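Local coordinates for protein nodulation fucosyltransferase NodZ (Bradyrhizobium sp., PDB 2HHC) that is a nodulation enzyme of the NodZ family of glycosyltransferases, with the two-sheet architecture of the GT-B clan, at residues A[17-27]-A[130-141]; A[80-89]-A[121-129]. All coordinates share one frame; numbering follows the deposited sequence. Where two conformers were deposited one is given.

Interaction 1: A[17-27]-A[130-141]; sequences DCLWSLASAWS and ACLMWRCSEEAE
Ser21 and Ser24, one helical turn apart, grip the backbone of Leu132 from both of its polar ends. Leu132 N donates to Ser21 OG at 3.0 Å, nearly straight at 166°. Ser24 OG donates to Leu132 O at 2.8 Å. Arg135 N closes the type II turn 132-135 on that same oxygen, and the two donors come from opposite faces of the carbonyl plane. An ordered water accepts from Trp20 NE1 at 2.9 Å and donates to Cys136 O and Glu141 OE2. The Glu141 carboxylate is also stacked on the Trp20 indole, with the two planes only 7° apart and OE1 lying 3.3 Å above the ring. OE1 is further paired with Arg291 of helix 291-296.

Trp20 is the centre of the packing. Its CG is anti to the backbone N (chi1 -162°), which swings the ring across the 132-135 turn. Over the face opposite Glu141 sits Met133 CA, 3.8 Å from the centroid of the five-membered ring in a CH-pi contact. Met133 CG lies 3.7 Å from Trp20 CE3, and SD makes an oblique Met-aromatic contact. The far edge of Trp20 meets the face of Trp134, with CH2 3.5 Å from Trp134 CE2. Cys136 SG lies at the indole edge, beside CD1.

The indole is thus clamped on both faces, and its N-H is turned to water. The negative carboxylate over the ring may be tempered by Arg291. Helix 15-32 follows strand 6-10 of the N-terminal sheet. Directed bonds and packing hold it to loop 130-137, which joins strand 125-128 to helix 138-147.

Interaction 2: A[80-89]-A[121-129]; sequences FPGPFFPRWW and SEANTIVCD. With PO4 (phosphate ion), chain B.
Phe84 and Phe85 pair in parallel with Thr125 and Ile126. Strand 84-85 is the edge strand of the six-stranded sheet, and 125-128 joins it to strand 6-10. Helix 101-116 completes their beta-alpha-beta unit. Phe85 N donates to Thr125 O, and Val127 N donates to Phe85 O at 2.7 Å.

The tightest packing is at the Val127 end of the ladder. Val127 CG1, anti to the backbone N (chi1 -177°), sits over the centre of the Trp89 six-membered ring, 3.6 Å from its centroid. Trp88 CE3 covers the other face. Asp129 OD2 lies at the ring edge and is salt-bridged to Arg10, while OD1 is salt-bridged to Arg12. Phe85 CB meets Ala123 CB and Ile126 CD1.

The 81-83 end is more open, with Pro83 exposed, and mainly polar. Thr125 OG1 donates to Pro81 O at 2.7 Å. Asn124 ND2 reaches Gly82 O at 2.9 Å from above the carbonyl plane. Asn124 N donates to Pro83 O.

Cis peptides precede Pro83 and Pro86, one at each end of the short strand. After the second, the chain turns to a phosphate ion, probably from the crystallisation liquor, and Trp88 N donates to its O2 at 3.2 Å.

The second segments of the two interactions are consecutive: Asp129, just after strand 125-128, closes interaction 2 and is followed by Ala130 of interaction 1. Segment 17-27 comes before all of interaction 2. The centres are 18 Å apart, yet Ala25 CB packs on Cys128 SG at 4.3 Å. Leu22 also packs on Leu36 and Ile38 of strand 35-39, so helix 15-32 lies against the sheet that interaction 2 extends to its edge. Arg11 pairs with Asp17, while Arg10 and Arg12 pair with Asp129. A phosphate at Trp88, and a second about 4 Å from the side chain of Pro81, lie on the interaction 2 side. Interaction 1 instead faces Arg291, between strands 279-283 and 299-303 of the second sheet.

Interaction 1: A[17-27]-A[130-141]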
loop_
_atom_site.group_PDB
_atom_site.type_symbol
_atom_site.label_atom_id
_atom_site.label_comp_id
_atom_site.label_asym_id
_atom_site.label_seq_id
_atom_site.Cartn_x
_atom_site.Cartn_y
_atom_site.Cartn_z
ATOM N N ASP A 17 2.738 -0.494 0.486
ATOM C CA ASP A 17 3.858 -1.391 0.130
ATOM C C ASP A 17 3.367 -2.817 0.054
ATOM O O ASP A 17 3.644 -3.558 -0.877
ATOM C CB ASP A 17 4.959 -1.140 1.165
ATOM C CG ASP A 17 6.238 -1.931 0.949
ATOM O OD1 ASP A 17 6.341 -2.827 0.064
ATOM O OD2 ASP A 17 7.137 -1.683 1.782
ATOM N N CYS A 18 2.651 -3.254 1.071
ATOM C CA CYS A 18 2.140 -4.630 1.066
ATOM C C CYS A 18 1.340 -4.929 -0.198
ATOM O O CYS A 18 1.505 -5.977 -0.811
ATOM C CB CYS A 18 1.265 -4.897 2.289
ATOM S SG CYS A 18 2.094 -4.889 3.896
ATOM N N LEU A 19 0.401 -4.043 -0.557
ATOM C CA LEU A 19 -0.484 -4.278 -1.675
ATOM C C LEU A 19 0.202 -4.140 -3.048
ATOM O O LEU A 19 -0.139 -4.851 -3.980
ATOM C CB LEU A 19 -1.696 -3.334 -1.607
ATOM C CG LEU A 19 -2.618 -3.689 -0.423
ATOM C CD1 LEU A 19 -3.665 -2.598 -0.196
ATOM C CD2 LEU A 19 -3.229 -5.057 -0.601
ATOM N N TRP A 20 1.198 -3.244 -3.163
ATOM C CA TRP A 20 1.980 -3.128 -4.414
ATOM C C TRP A 20 2.857 -4.395 -4.547
ATOM O O TRP A 20 2.938 -5.013 -5.594
ATOM C CB TRP A 20 2.831 -1.891 -4.329
ATOM C CG TRP A 20 3.369 -1.360 -5.642
ATOM C CD1 TRP A 20 3.555 -2.047 -6.835
ATOM C CD2 TRP A 20 3.761 -0.031 -5.889
ATOM N NE1 TRP A 20 4.036 -1.197 -7.785
ATOM C CE2 TRP A 20 4.180 0.057 -7.241
ATOM C CE3 TRP A 20 3.820 1.109 -5.093
ATOM C CZ2 TRP A 20 4.658 1.237 -7.779
ATOM C CZ3 TRP A 20 4.304 2.266 -5.613
ATOM C CH2 TRP A 20 4.748 2.326 -6.944
ATOM N N SER A 21 3.530 -4.785 -3.448
ATOM C CA SER A 21 4.340 -5.996 -3.445
ATOM C C SER A 21 3.517 -7.242 -3.733
ATOM O O SER A 21 3.962 -8.135 -4.437
ATOM C CB SER A 21 5.096 -6.105 -2.113
ATOM O OG SER A 21 6.035 -5.064 -1.909
ATOM N N LEU A 22 2.285 -7.236 -3.245
ATOM C CA LEU A 22 1.332 -8.330 -3.568
ATOM C C LEU A 22 1.061 -8.417 -5.051
ATOM O O LEU A 22 1.041 -9.490 -5.645
ATOM C CB LEU A 22 0.012 -8.151 -2.833
ATOM C CG LEU A 22 -1.070 -9.218 -3.024
ATOM C CD1 LEU A 22 -0.509 -10.560 -2.607
ATOM C CD2 LEU A 22 -2.242 -8.839 -2.230
ATOM N N ALA A 23 0.821 -7.262 -5.698
ATOM C CA ALA A 23 0.575 -7.219 -7.148
ATOM C C ALA A 23 1.763 -7.865 -7.918
ATOM O O ALA A 23 1.583 -8.591 -8.882
ATOM C CB ALA A 23 0.333 -5.811 -7.585
ATOM N N SER A 24 2.972 -7.602 -7.457
ATOM C CA SER A 24 4.151 -8.205 -8.095
ATOM C C SER A 24 4.186 -9.731 -7.967
ATOM O O SER A 24 4.479 -10.423 -8.964
ATOM C CB SER A 24 5.412 -7.561 -7.567
ATOM O OG SER A 24 5.429 -6.177 -7.895
ATOM N N ALA A 25 3.940 -10.195 -6.763
ATOM C CA ALA A 25 3.875 -11.655 -6.515
ATOM C C ALA A 25 2.746 -12.277 -7.365
ATOM O O ALA A 25 2.959 -13.329 -8.007
ATOM C CB ALA A 25 3.634 -11.912 -5.068
ATOM N N TRP A 26 1.592 -11.632 -7.398
ATOM C CA TRP A 26 0.428 -12.107 -8.154
ATOM C C TRP A 26 0.813 -12.265 -9.637
ATOM O O TRP A 26 0.472 -13.229 -10.309
ATOM C CB TRP A 26 -0.786 -11.133 -7.959
ATOM C CG TRP A 26 -1.923 -11.564 -8.863
ATOM C CD1 TRP A 26 -2.888 -12.482 -8.600
ATOM C CD2 TRP A 26 -2.109 -11.157 -10.220
ATOM N NE1 TRP A 26 -3.688 -12.628 -9.689
ATOM C CE2 TRP A 26 -3.199 -11.877 -10.727
ATOM C CE3 TRP A 26 -1.432 -10.242 -11.056
ATOM C CZ2 TRP A 26 -3.659 -11.700 -12.033
ATOM C CZ3 TRP A 26 -1.859 -10.083 -12.343
ATOM C CH2 TRP A 26 -2.946 -10.803 -12.827
ATOM N N SER A 27 1.506 -11.271 -10.175
ATOM C CA SER A 27 1.815 -11.252 -11.578
ATOM C C SER A 27 2.718 -12.443 -11.924
ATOM O O SER A 27 2.525 -13.087 -12.935
ATOM C CB SER A 27 2.494 -9.929 -11.920
ATOM O OG SER A 27 2.898 -9.933 -13.267
ATOM N N ALA A 130 10.739 -9.133 0.413
ATOM C CA ALA A 130 11.395 -7.885 0.172
ATOM C C ALA A 130 10.391 -6.933 -0.473
ATOM O O ALA A 130 9.294 -7.332 -0.859
ATOM C CB ALA A 130 12.577 -8.062 -0.734
ATOM N N CYS A 131 10.787 -5.691 -0.650
ATOM C CA CYS A 131 9.933 -4.708 -1.280
ATOM C C CYS A 131 9.883 -4.963 -2.775
ATOM O O CYS A 131 10.920 -4.973 -3.430
ATOM C CB CYS A 131 10.454 -3.324 -1.033
ATOM S SG CYS A 131 9.380 -2.035 -1.675
ATOM N N LEU A 132 8.684 -5.142 -3.306
ATOM C CA LEU A 132 8.484 -5.378 -4.731
ATOM C C LEU A 132 7.678 -4.245 -5.373
ATOM O O LEU A 132 7.087 -4.424 -6.460
ATOM C CB LEU A 132 7.896 -6.769 -5.003
ATOM C CG LEU A 132 8.831 -7.936 -4.633
ATOM C CD1 LEU A 132 8.169 -9.227 -4.962
ATOM C CD2 LEU A 132 10.170 -7.872 -5.382
ATOM N N MET A 133 7.700 -3.078 -4.749
ATOM C CA MET A 133 7.207 -1.885 -5.395
ATOM C C MET A 133 7.925 -1.710 -6.695
ATOM O O MET A 133 9.110 -1.895 -6.768
ATOM C CB MET A 133 7.353 -0.633 -4.484
ATOM C CG MET A 133 6.442 -0.697 -3.301
ATOM S SD MET A 133 6.859 0.479 -1.980
ATOM C CE MET A 133 6.942 2.004 -2.824
ATOM N N TRP A 134 7.160 -1.332 -7.731
ATOM C CA TRP A 134 7.634 -1.058 -9.107
ATOM C C TRP A 134 8.008 -2.326 -9.892
ATOM O O TRP A 134 8.548 -2.215 -11.006
ATOM C CB TRP A 134 8.811 -0.081 -9.157
ATOM C CG TRP A 134 8.601 1.204 -8.462
ATOM C CD1 TRP A 134 9.057 1.543 -7.243
ATOM C CD2 TRP A 134 7.836 2.302 -8.929
ATOM N NE1 TRP A 134 8.633 2.800 -6.914
ATOM C CE2 TRP A 134 7.909 3.307 -7.936
ATOM C CE3 TRP A 134 7.132 2.562 -10.098
ATOM C CZ2 TRP A 134 7.290 4.559 -8.083
ATOM C CZ3 TRP A 134 6.500 3.813 -10.245
ATOM C CH2 TRP A 134 6.579 4.776 -9.231
ATOM N N ARG A 135 7.750 -3.503 -9.345
ATOM C CA ARG A 135 8.209 -4.743 -10.039
ATOM C C ARG A 135 7.028 -5.482 -10.672
ATOM O O ARG A 135 6.945 -6.719 -10.707
ATOM C CB ARG A 135 8.978 -5.637 -9.053
ATOM C CG ARG A 135 10.191 -4.968 -8.374
ATOM C CD ARG A 135 11.138 -4.389 -9.298
ATOM N NE ARG A 135 12.462 -4.086 -8.716
ATOM C CZ ARG A 135 12.808 -2.945 -8.103
ATOM N NH1 ARG A 135 11.959 -1.949 -7.904
ATOM N NH2 ARG A 135 14.060 -2.788 -7.686
ATOM N N CYS A 136 6.104 -4.687 -11.192
ATOM C CA CYS A 136 4.948 -5.193 -11.923
ATOM C C CYS A 136 4.302 -4.061 -12.689
ATOM O O CYS A 136 4.677 -2.893 -12.590
ATOM C CB CYS A 136 3.918 -5.770 -10.966
ATOM S SG CYS A 136 3.164 -4.558 -9.840
ATOM N N SER A 137 3.341 -4.425 -13.546
ATOM C CA SER A 137 2.619 -3.440 -14.265
ATOM C C SER A 137 1.594 -2.708 -13.421
ATOM O O SER A 137 1.131 -3.207 -12.391
ATOM C CB SER A 137 1.856 -4.028 -15.435
ATOM O OG SER A 137 0.867 -4.916 -14.902
ATOM N N GLU A 138 1.222 -1.530 -13.892
ATOM C CA GLU A 138 0.159 -0.780 -13.234
ATOM C C GLU A 138 -1.150 -1.577 -13.275
ATOM O O GLU A 138 -1.967 -1.497 -12.366
ATOM C CB GLU A 138 0.018 0.553 -13.926
ATOM C CG GLU A 138 -1.012 1.481 -13.485
ATOM C CD GLU A 138 -1.355 2.444 -14.614
ATOM O OE1 GLU A 138 -0.393 3.019 -15.205
ATOM O OE2 GLU A 138 -2.548 2.583 -14.925
ATOM N N GLU A 139 -1.347 -2.319 -14.348
ATOM C CA GLU A 139 -2.534 -3.172 -14.429
ATOM C C GLU A 139 -2.586 -4.189 -13.347
ATOM O O GLU A 139 -3.669 -4.471 -12.773
ATOM C CB GLU A 139 -2.641 -3.844 -15.815
ATOM C CG GLU A 139 -3.059 -2.939 -16.893
ATOM C CD GLU A 139 -2.029 -1.906 -17.334
ATOM O OE1 GLU A 139 -0.815 -2.248 -17.315
ATOM O OE2 GLU A 139 -2.422 -0.793 -17.707
ATOM N N ALA A 140 -1.466 -4.809 -12.993
ATOM C CA ALA A 140 -1.431 -5.764 -11.899
ATOM C C ALA A 140 -1.856 -5.099 -10.571
ATOM O O ALA A 140 -2.588 -5.654 -9.768
ATOM C CB ALA A 140 -0.092 -6.432 -11.775
ATOM N N GLU A 141 -1.379 -3.876 -10.363
ATOM C CA GLU A 141 -1.709 -3.131 -9.155
ATOM C C GLU A 141 -3.216 -2.885 -9.113
ATOM O O GLU A 141 -3.880 -3.041 -8.071
ATOM C CB GLU A 141 -0.970 -1.783 -9.116
ATOM C CG GLU A 141 0.526 -1.886 -8.932
ATOM C CD GLU A 141 1.108 -0.501 -9.060
ATOM O OE1 GLU A 141 0.918 0.295 -8.070
ATOM O OE2 GLU A 141 1.635 -0.102 -10.121
HETATM O O HOH W 1 -1.490 -3.162 -5.858
HETATM O O HOH W 2 4.170 -0.997 -10.696
HETATM O O HOH W 3 5.797 -9.272 -11.210
HETATM O O HOH W 4 2.973 -7.183 -14.175
#

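Interaction 2: A[80-89]-A[121-129]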
loop_
_atom_site.group_PDB
_atom_site.type_symbol
_atom_site.label_atom_id
_atom_site.label_comp_id
_atom_site.label_asym_id
_atom_site.label_seq_id
_atom_site.Cartn_x
_atom_site.Cartn_y
_atom_site.Cartn_z
ATOM N N PHE A 80 4.982 -25.535 2.473
ATOM C CA PHE A 80 5.160 -25.173 1.076
ATOM C C PHE A 80 6.454 -25.809 0.581
ATOM O O PHE A 80 7.447 -25.730 1.253
ATOM C CB PHE A 80 5.095 -23.627 0.882
ATOM C CG PHE A 80 3.724 -23.058 1.241
ATOM C CD1 PHE A 80 2.607 -23.401 0.534
ATOM C CD2 PHE A 80 3.562 -22.212 2.365
ATOM C CE1 PHE A 80 1.315 -22.954 0.900
ATOM C CE2 PHE A 80 2.273 -21.782 2.713
ATOM C CZ PHE A 80 1.187 -22.136 1.982
ATOM N N PRO A 81 6.425 -26.490 -0.590
ATOM C CA PRO A 81 7.495 -27.326 -1.050
ATOM C C PRO A 81 8.741 -26.631 -1.590
ATOM O O PRO A 81 8.643 -25.677 -2.351
ATOM C CB PRO A 81 6.815 -28.148 -2.144
ATOM C CG PRO A 81 5.843 -27.303 -2.683
ATOM C CD PRO A 81 5.279 -26.559 -1.513
ATOM N N GLY A 82 9.898 -27.192 -1.260
ATOM C CA GLY A 82 11.119 -26.797 -1.877
ATOM C C GLY A 82 11.298 -27.539 -3.184
ATOM O O GLY A 82 10.512 -28.445 -3.513
ATOM N N PRO A 83 12.381 -27.228 -3.894
ATOM C CA PRO A 83 13.334 -26.196 -3.515
ATOM C C PRO A 83 12.749 -24.813 -3.587
ATOM O O PRO A 83 11.721 -24.588 -4.284
ATOM C CB PRO A 83 14.470 -26.328 -4.526
ATOM C CG PRO A 83 14.171 -27.472 -5.369
ATOM C CD PRO A 83 12.773 -27.972 -5.106
ATOM N N PHE A 84 13.444 -23.874 -2.946
ATOM C CA PHE A 84 13.001 -22.493 -2.842
ATOM C C PHE A 84 13.860 -21.536 -3.674
ATOM O O PHE A 84 15.015 -21.770 -3.960
ATOM C CB PHE A 84 13.022 -22.058 -1.360
ATOM C CG PHE A 84 12.189 -22.956 -0.461
ATOM C CD1 PHE A 84 10.813 -22.799 -0.349
ATOM C CD2 PHE A 84 12.764 -24.030 0.167
ATOM C CE1 PHE A 84 10.078 -23.682 0.396
ATOM C CE2 PHE A 84 11.998 -24.911 0.906
ATOM C CZ PHE A 84 10.704 -24.746 1.028
ATOM N N PHE A 85 13.251 -20.421 -4.044
ATOM C CA PHE A 85 13.935 -19.265 -4.612
ATOM C C PHE A 85 13.354 -18.041 -3.882
ATOM O O PHE A 85 12.146 -17.947 -3.691
ATOM C CB PHE A 85 13.624 -19.132 -6.107
ATOM C CG PHE A 85 14.375 -18.017 -6.781
ATOM C CD1 PHE A 85 13.909 -16.709 -6.719
ATOM C CD2 PHE A 85 15.555 -18.253 -7.411
ATOM C CE1 PHE A 85 14.639 -15.671 -7.300
ATOM C CE2 PHE A 85 16.259 -17.220 -8.011
ATOM C CZ PHE A 85 15.789 -15.947 -7.959
ATOM N N PRO A 86 14.165 -17.049 -3.514
ATOM C CA PRO A 86 15.630 -17.003 -3.668
ATOM C C PRO A 86 16.357 -18.126 -2.909
ATOM O O PRO A 86 15.795 -18.780 -2.031
ATOM C CB PRO A 86 15.966 -15.635 -3.079
ATOM C CG PRO A 86 14.750 -14.819 -3.283
ATOM C CD PRO A 86 13.641 -15.787 -2.974
ATOM N N ARG A 87 17.599 -18.368 -3.287
ATOM C CA ARG A 87 18.328 -19.552 -2.796
ATOM C C ARG A 87 18.538 -19.534 -1.288
ATOM O O ARG A 87 18.647 -20.584 -0.663
ATOM C CB ARG A 87 19.658 -19.714 -3.539
ATOM C CG ARG A 87 19.401 -19.986 -4.999
ATOM C CD ARG A 87 20.614 -20.362 -5.854
ATOM N NE ARG A 87 20.567 -19.635 -7.138
ATOM C CZ ARG A 87 19.529 -19.626 -7.997
ATOM N NH1 ARG A 87 18.407 -20.321 -7.765
ATOM N NH2 ARG A 87 19.600 -18.911 -9.118
ATOM N N TRP A 88 18.572 -18.337 -0.715
ATOM C CA TRP A 88 18.698 -18.200 0.759
ATOM C C TRP A 88 17.697 -19.033 1.528
ATOM O O TRP A 88 18.016 -19.554 2.565
ATOM C CB TRP A 88 18.508 -16.736 1.126
ATOM C CG TRP A 88 18.738 -16.366 2.568
ATOM C CD1 TRP A 88 19.896 -15.932 3.111
ATOM C CD2 TRP A 88 17.740 -16.280 3.597
ATOM N NE1 TRP A 88 19.694 -15.591 4.447
ATOM C CE2 TRP A 88 18.406 -15.846 4.779
ATOM C CE3 TRP A 88 16.380 -16.579 3.664
ATOM C CZ2 TRP A 88 17.725 -15.617 5.990
ATOM C CZ3 TRP A 88 15.727 -16.417 4.917
ATOM C CH2 TRP A 88 16.402 -15.926 6.032
ATOM N N TRP A 89 16.508 -19.207 0.977
ATOM C CA TRP A 89 15.418 -19.910 1.616
ATOM C C TRP A 89 15.624 -21.407 1.664
ATOM O O TRP A 89 14.826 -22.108 2.301
ATOM C CB TRP A 89 14.065 -19.547 0.959
ATOM C CG TRP A 89 13.730 -18.103 1.306
ATOM C CD1 TRP A 89 14.131 -16.968 0.665
ATOM C CD2 TRP A 89 13.001 -17.675 2.467
ATOM N NE1 TRP A 89 13.683 -15.867 1.340
ATOM C CE2 TRP A 89 12.991 -16.265 2.448
ATOM C CE3 TRP A 89 12.343 -18.338 3.492
ATOM C CZ2 TRP A 89 12.369 -15.506 3.445
ATOM C CZ3 TRP A 89 11.709 -17.587 4.461
ATOM C CH2 TRP A 89 11.720 -16.184 4.435
ATOM N N SER A 121 11.358 -20.191 -12.923
ATOM C CA SER A 121 12.248 -20.828 -11.988
ATOM C C SER A 121 11.897 -22.314 -11.834
ATOM O O SER A 121 10.731 -22.681 -11.802
ATOM C CB SER A 121 12.185 -20.153 -10.605
ATOM O OG SER A 121 13.005 -20.823 -9.691
ATOM N N GLU A 122 12.906 -23.156 -11.664
ATOM C CA GLU A 122 12.665 -24.548 -11.269
ATOM C C GLU A 122 12.220 -24.707 -9.806
ATOM O O GLU A 122 11.731 -25.758 -9.441
ATOM C CB GLU A 122 13.891 -25.428 -11.570
ATOM C CG GLU A 122 14.148 -25.590 -13.058
ATOM C CD GLU A 122 12.907 -26.055 -13.795
ATOM O OE1 GLU A 122 12.482 -27.199 -13.546
ATOM O OE2 GLU A 122 12.338 -25.269 -14.589
ATOM N N ALA A 123 12.417 -23.704 -8.946
ATOM C CA ALA A 123 11.951 -23.784 -7.582
ATOM C C ALA A 123 10.461 -24.009 -7.496
ATOM O O ALA A 123 9.691 -23.443 -8.277
ATOM C CB ALA A 123 12.334 -22.520 -6.817
ATOM N N ASN A 124 10.045 -24.852 -6.562
ATOM C CA ASN A 124 8.639 -25.137 -6.387
ATOM C C ASN A 124 7.895 -24.050 -5.616
ATOM O O ASN A 124 6.679 -23.910 -5.770
ATOM C CB ASN A 124 8.418 -26.512 -5.746
ATOM C CG ASN A 124 8.782 -27.616 -6.678
ATOM O OD1 ASN A 124 8.475 -27.539 -7.860
ATOM N ND2 ASN A 124 9.442 -28.641 -6.177
ATOM N N THR A 125 8.614 -23.308 -4.774
ATOM C CA THR A 125 8.056 -22.169 -4.018
ATOM C C THR A 125 8.967 -20.970 -4.162
ATOM O O THR A 125 10.164 -21.057 -3.842
ATOM C CB THR A 125 7.864 -22.549 -2.535
ATOM O OG1 THR A 125 6.900 -23.600 -2.423
ATOM C CG2 THR A 125 7.348 -21.360 -1.691
ATOM N N ILE A 126 8.410 -19.855 -4.648
ATOM C CA ILE A 126 9.103 -18.555 -4.689
ATOM C C ILE A 126 8.724 -17.830 -3.416
ATOM O O ILE A 126 7.529 -17.594 -3.186
ATOM C CB ILE A 126 8.664 -17.728 -5.899
ATOM C CG1 ILE A 126 8.737 -18.548 -7.209
ATOM C CG2 ILE A 126 9.459 -16.438 -5.995
ATOM C CD1 ILE A 126 9.984 -19.189 -7.530
ATOM N N VAL A 127 9.697 -17.411 -2.621
ATOM C CA VAL A 127 9.373 -16.686 -1.386
ATOM C C VAL A 127 9.720 -15.233 -1.618
ATOM O O VAL A 127 10.898 -14.879 -1.810
ATOM C CB VAL A 127 10.153 -17.211 -0.148
ATOM C CG1 VAL A 127 9.674 -16.430 1.122
ATOM C CG2 VAL A 127 9.989 -18.691 -0.027
ATOM N N CYS A 128 8.709 -14.366 -1.636
ATOM C CA CYS A 128 8.878 -12.951 -1.806
ATOM C C CYS A 128 8.842 -12.245 -0.455
ATOM O O CYS A 128 7.786 -12.151 0.132
ATOM C CB CYS A 128 7.777 -12.354 -2.709
ATOM S SG CYS A 128 7.718 -13.037 -4.381
ATOM N N ASP A 129 10.000 -11.824 0.034
ATOM C CA ASP A 129 10.110 -11.245 1.374
ATOM C C ASP A 129 11.058 -10.020 1.348
ATOM O O ASP A 129 12.010 -9.877 2.103
ATOM C CB ASP A 129 10.551 -12.328 2.388
ATOM C CG ASP A 129 10.260 -11.990 3.802
ATOM O OD1 ASP A 129 9.754 -10.879 4.178
ATOM O OD2 ASP A 129 10.526 -12.908 4.635
HETATM P P PO4 B . 21.019 -15.564 -1.933
HETATM O O1 PO4 B . 21.687 -14.184 -1.952
HETATM O O2 PO4 B . 19.446 -15.530 -2.036
HETATM O O3 PO4 B . 21.622 -16.349 -3.073
HETATM O O4 PO4 B . 21.474 -16.242 -0.654
#